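Local coordinates for putative carboxynorspermidine decarboxylase protein (Sinorhizobium meliloti, PDB 3MT1), which probably catalyses the pyridoxal 5'-phosphate-dependent decarboxylation of carboxynorspermidine and carboxyspermidine to norspermidine and spermidine, at residues L8-K11 with A12-T15; L229-G232 with E233-T237. All blocks are in the same frame, centred on the assembly; numbering follows the deposited sequence.

Both contacts are local turns, one at the start of a long helix, the other at a short, weakly bonded helical turn, and both lie where the barrel meets the sheet domain. Contact 1, at residues 8-15, is only partly buried: strand 6-10 of the mixed sheet gives way to helix 11-28, and a carboxylate caps the new helix. Contact 2, at residues 229-237, is buried deeper and follows the last barrel strand. A charged cap suits the partly exposed first turn, whereas in the buried second turn a small serine and sulfate-holding backbone N-H groups do the polar work. The two touch where Leu14 CD1 packs on Ile236 CD1, 3.7 Å away.

Contact 1: residues L8-K11 with A12-T15; sequences LIDK and AKLT
Asp10 caps helix 11-28 through Lys13 in a local strand-to-helix turn, at the point where strand 6-10 of the mixed sheet ends. With CG anti to the backbone N (chi1 -176°), the carboxylate lies beside its own carbonyl carbon and swings over the first turn. There Asp10 OD2 accepts from Lys13 N at 2.7 Å, meeting the donor on its anti side and 20° out of the carboxylate plane. Aspartate suits the place because its short arm carries an acceptor to an N-H in the first turn whose bond to a backbone carbonyl, Asp10 O, is weak and bent. A negative charge here should also be favoured by the helix dipole. The other oxygen, OD1, forms a salt bridge with Arg343, so both ends of the carboxylate are used and its rotation is restrained. The extended chain of Lys13 runs across the carboxylate, its CG 3.6 Å from Asp10 OD2; its ammonium NZ stays beyond salt-bridge range of OD1.

The backbone then takes up the helical pattern. Asp10 O receives Leu14 N at 3.0 Å. One residue on, Lys11 O is gripped twice, by Thr15 N and by Thr15 OG1, each at 3.0 Å and from opposite faces of the carbonyl plane. Threonine fits because OG1, beside its own backbone N, can reach back one turn.

On the buried side, Ile9 and Leu14 run alongside each other, with CG2 and CD2 touching at 4.1 Å; such branched apolar chains fill the interior, and Leu47 of helix 45-49 also packs on Leu14. The whole is a classic aspartate N-cap, here used to turn a strand of the sheet domain directly into a helix.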
loop_
_atom_site.group_PDB
_atom_site.type_symbol
_atom_site.label_atom_id
_atom_site.label_comp_id
_atom_site.label_asym_id
_atom_site.label_seq_id
_atom_site.Cartn_x
_atom_site.Cartn_y
_atom_site.Cartn_z
ATOM N N LEU B 8 1.544 -15.267 10.517
ATOM C CA LEU B 8 1.594 -16.084 11.736
ATOM C C LEU B 8 2.704 -15.597 12.637
ATOM O O LEU B 8 3.882 -15.698 12.311
ATOM C CB LEU B 8 1.785 -17.555 11.385
ATOM C CG LEU B 8 1.809 -18.603 12.505
ATOM C CD1 LEU B 8 0.651 -18.481 13.397
ATOM C CD2 LEU B 8 1.830 -20.036 11.930
ATOM N N ILE B 9 2.337 -15.028 13.762
ATOM C CA ILE B 9 3.337 -14.551 14.666
ATOM C C ILE B 9 3.686 -15.656 15.649
ATOM O O ILE B 9 2.836 -16.103 16.418
ATOM C CB ILE B 9 2.865 -13.303 15.400
ATOM C CG1 ILE B 9 2.622 -12.164 14.387
ATOM C CG2 ILE B 9 3.870 -12.922 16.522
ATOM C CD1 ILE B 9 1.633 -11.089 14.912
ATOM N N ASP B 10 4.937 -16.103 15.594
ATOM C CA ASP B 10 5.398 -17.161 16.464
ATOM C C ASP B 10 5.750 -16.631 17.873
ATOM O O ASP B 10 6.779 -15.975 18.076
ATOM C CB ASP B 10 6.585 -17.941 15.837
ATOM C CG ASP B 10 7.032 -19.129 16.705
ATOM O OD1 ASP B 10 6.762 -20.303 16.324
ATOM O OD2 ASP B 10 7.625 -18.892 17.805
ATOM N N LYS B 11 4.907 -16.976 18.844
ATOM C CA LYS B 11 5.093 -16.519 20.198
ATOM C C LYS B 11 6.528 -16.794 20.733
ATOM O O LYS B 11 7.176 -15.904 21.308
ATOM C CB LYS B 11 4.040 -17.141 21.112
ATOM C CG LYS B 11 3.840 -16.316 22.331
ATOM C CD LYS B 11 3.225 -17.048 23.427
ATOM C CE LYS B 11 3.192 -16.149 24.650
ATOM N NZ LYS B 11 2.896 -16.926 25.875
ATOM N N ALA B 12 7.024 -18.014 20.543
ATOM C CA ALA B 12 8.362 -18.359 21.050
ATOM C C ALA B 12 9.533 -17.571 20.396
ATOM O O ALA B 12 10.497 -17.233 21.076
ATOM C CB ALA B 12 8.605 -19.867 20.973
ATOM N N LYS B 13 9.435 -17.289 19.096
ATOM C CA LYS B 13 10.479 -16.559 18.380
ATOM C C LYS B 13 10.470 -15.071 18.682
ATOM O O LYS B 13 11.534 -14.431 18.759
ATOM C CB LYS B 13 10.379 -16.779 16.879
ATOM C CG LYS B 13 10.870 -18.146 16.510
ATOM C CD LYS B 13 10.577 -18.441 15.053
ATOM C CE LYS B 13 10.874 -19.874 14.759
ATOM N NZ LYS B 13 10.142 -20.155 13.524
ATOM N N LEU B 14 9.275 -14.529 18.855
ATOM C CA LEU B 14 9.148 -13.162 19.263
ATOM C C LEU B 14 9.788 -13.021 20.636
ATOM O O LEU B 14 10.612 -12.141 20.830
ATOM C CB LEU B 14 7.683 -12.728 19.281
ATOM C CG LEU B 14 7.352 -11.300 19.740
ATOM C CD1 LEU B 14 8.037 -10.178 18.899
ATOM C CD2 LEU B 14 5.884 -11.108 19.612
ATOM N N THR B 15 9.442 -13.903 21.568
ATOM C CA THR B 15 10.042 -13.885 22.900
ATOM C C THR B 15 11.566 -13.958 22.894
ATOM O O THR B 15 12.207 -13.229 23.650
ATOM C CB THR B 15 9.490 -15.006 23.764
ATOM O OG1 THR B 15 8.092 -14.801 23.911
ATOM C CG2 THR B 15 10.154 -15.036 25.128
#

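Contact 2: residues L229-G232 with E233-T237. With SO4 (sulfate ion), chain D.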
loop_
_atom_site.group_PDB
_atom_site.type_symbol
_atom_site.label_atom_id
_atom_site.label_comp_id
_atom_site.label_asym_id
_atom_site.label_seq_id
_atom_site.Cartn_x
_atom_site.Cartn_y
_atom_site.Cartn_z
ATOM N N LEU B 229 16.994 3.459 22.544
ATOM C CA LEU B 229 17.078 2.752 21.307
ATOM C C LEU B 229 15.655 2.680 20.788
ATOM O O LEU B 229 14.709 2.605 21.585
ATOM C CB LEU B 229 17.632 1.368 21.549
ATOM C CG LEU B 229 19.092 1.230 21.979
ATOM C CD1 LEU B 229 19.365 -0.205 22.325
ATOM C CD2 LEU B 229 20.076 1.697 20.905
ATOM N N GLU B 230 15.502 2.712 19.458
ATOM C CA GLU B 230 14.177 2.603 18.818
ATOM C C GLU B 230 14.100 1.375 17.919
ATOM O O GLU B 230 13.953 1.490 16.704
ATOM C CB GLU B 230 13.915 3.823 17.963
ATOM C CG GLU B 230 13.630 5.116 18.687
ATOM C CD GLU B 230 13.627 6.322 17.728
ATOM O OE1 GLU B 230 13.195 6.185 16.545
ATOM O OE2 GLU B 230 14.064 7.422 18.153
ATOM N N PRO B 231 14.223 0.175 18.489
ATOM C CA PRO B 231 14.242 -0.922 17.511
ATOM C C PRO B 231 12.902 -1.177 16.823
ATOM O O PRO B 231 11.915 -1.506 17.487
ATOM C CB PRO B 231 14.578 -2.127 18.378
ATOM C CG PRO B 231 14.058 -1.722 19.800
ATOM C CD PRO B 231 14.423 -0.290 19.881
ATOM N N GLY B 232 12.880 -1.076 15.496
ATOM C CA GLY B 232 11.733 -1.547 14.710
ATOM C C GLY B 232 11.937 -2.993 14.289
ATOM O O GLY B 232 11.586 -3.947 15.001
ATOM N N GLU B 233 12.558 -3.155 13.136
ATOM C CA GLU B 233 12.921 -4.468 12.607
ATOM C C GLU B 233 13.566 -5.396 13.623
ATOM O O GLU B 233 13.279 -6.600 13.647
ATOM C CB GLU B 233 13.824 -4.301 11.396
ATOM C CG GLU B 233 13.997 -5.602 10.594
ATOM C CD GLU B 233 12.727 -6.044 9.803
ATOM O OE1 GLU B 233 11.968 -5.169 9.301
ATOM O OE2 GLU B 233 12.519 -7.287 9.688
ATOM N N ALA B 234 14.435 -4.874 14.472
ATOM C CA ALA B 234 15.127 -5.778 15.382
ATOM C C ALA B 234 14.221 -6.445 16.455
ATOM O O ALA B 234 14.559 -7.494 17.018
ATOM C CB ALA B 234 16.324 -5.095 16.004
ATOM N N SER B 235 13.069 -5.850 16.739
ATOM C CA SER B 235 12.121 -6.461 17.666
ATOM C C SER B 235 11.452 -7.708 17.099
ATOM O O SER B 235 11.083 -8.628 17.838
ATOM C CB SER B 235 11.022 -5.453 17.995
ATOM O OG SER B 235 11.612 -4.265 18.466
ATOM N N ILE B 236 11.318 -7.729 15.782
ATOM C CA ILE B 236 10.323 -8.544 15.152
ATOM C C ILE B 236 10.933 -9.512 14.126
ATOM O O ILE B 236 10.227 -10.320 13.514
ATOM C CB ILE B 236 9.248 -7.593 14.589
ATOM C CG1 ILE B 236 7.908 -8.011 15.082
ATOM C CG2 ILE B 236 9.334 -7.287 13.070
ATOM C CD1 ILE B 236 7.641 -7.437 16.425
ATOM N N THR B 237 12.255 -9.395 13.976
ATOM C CA THR B 237 13.067 -10.141 13.033
ATOM C C THR B 237 12.798 -11.644 13.143
ATOM O O THR B 237 12.788 -12.203 14.238
ATOM C CB THR B 237 14.591 -9.780 13.236
ATOM O OG1 THR B 237 15.360 -10.091 12.063
ATOM C CG2 THR B 237 15.206 -10.492 14.442
HETATM S S SO4 D . 13.975 0.070 11.979
HETATM O O1 SO4 D . 14.964 0.148 10.914
HETATM O O2 SO4 D . 12.921 -0.869 11.640
HETATM O O3 SO4 D . 14.716 -0.418 13.148
HETATM O O4 SO4 D . 13.410 1.391 12.287
#
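Ser235 folds back over Pro231 and Gly232, and its side chain can be followed outward from the backbone. CB rests 3.4 Å from Gly232 O, the same carbonyl that accepts Ser235 N at 3.0 Å. From CB the hydroxyl turns anti to its own carbonyl carbon (chi1 -54°), which carries OG beside the backbone N and back along the turn. At the tip, OG donates to Pro231 O at 2.9 Å, from above the carbonyl plane, 57° out of it. OG also lies 3.7 Å from Pro231 CB, against the ring. Serine suits this buried spot: it is small, and its hydroxyl supplies a donor for the carbonyl of Pro231. The proline CB also meets the methyl of Ala234.

The other side of the turn faces a sulfate, probably from the crystallisation liquor. Gly232 N donates to its O3, and Glu233 N to O2 at 2.8 Å with an almost straight bond of 171°. With no side chain on Gly232, the anion can come close to the backbone N-H groups. Gly199 N and Tyr324 OH also bond to the sulfate, and an anion held by backbone N-H groups at this turn resembles the phosphate site expected for pyridoxal phosphate. Glu233 itself is a predicted substrate-binding residue.

The loop leaves barrel strand 226-229 and enters the short, weakly bonded helical turn 233-236, whose Ser235 packs on Met18 and Ile21 of helix 11-28, Leu34 of strand 31-35 and Met48 of helix 45-49.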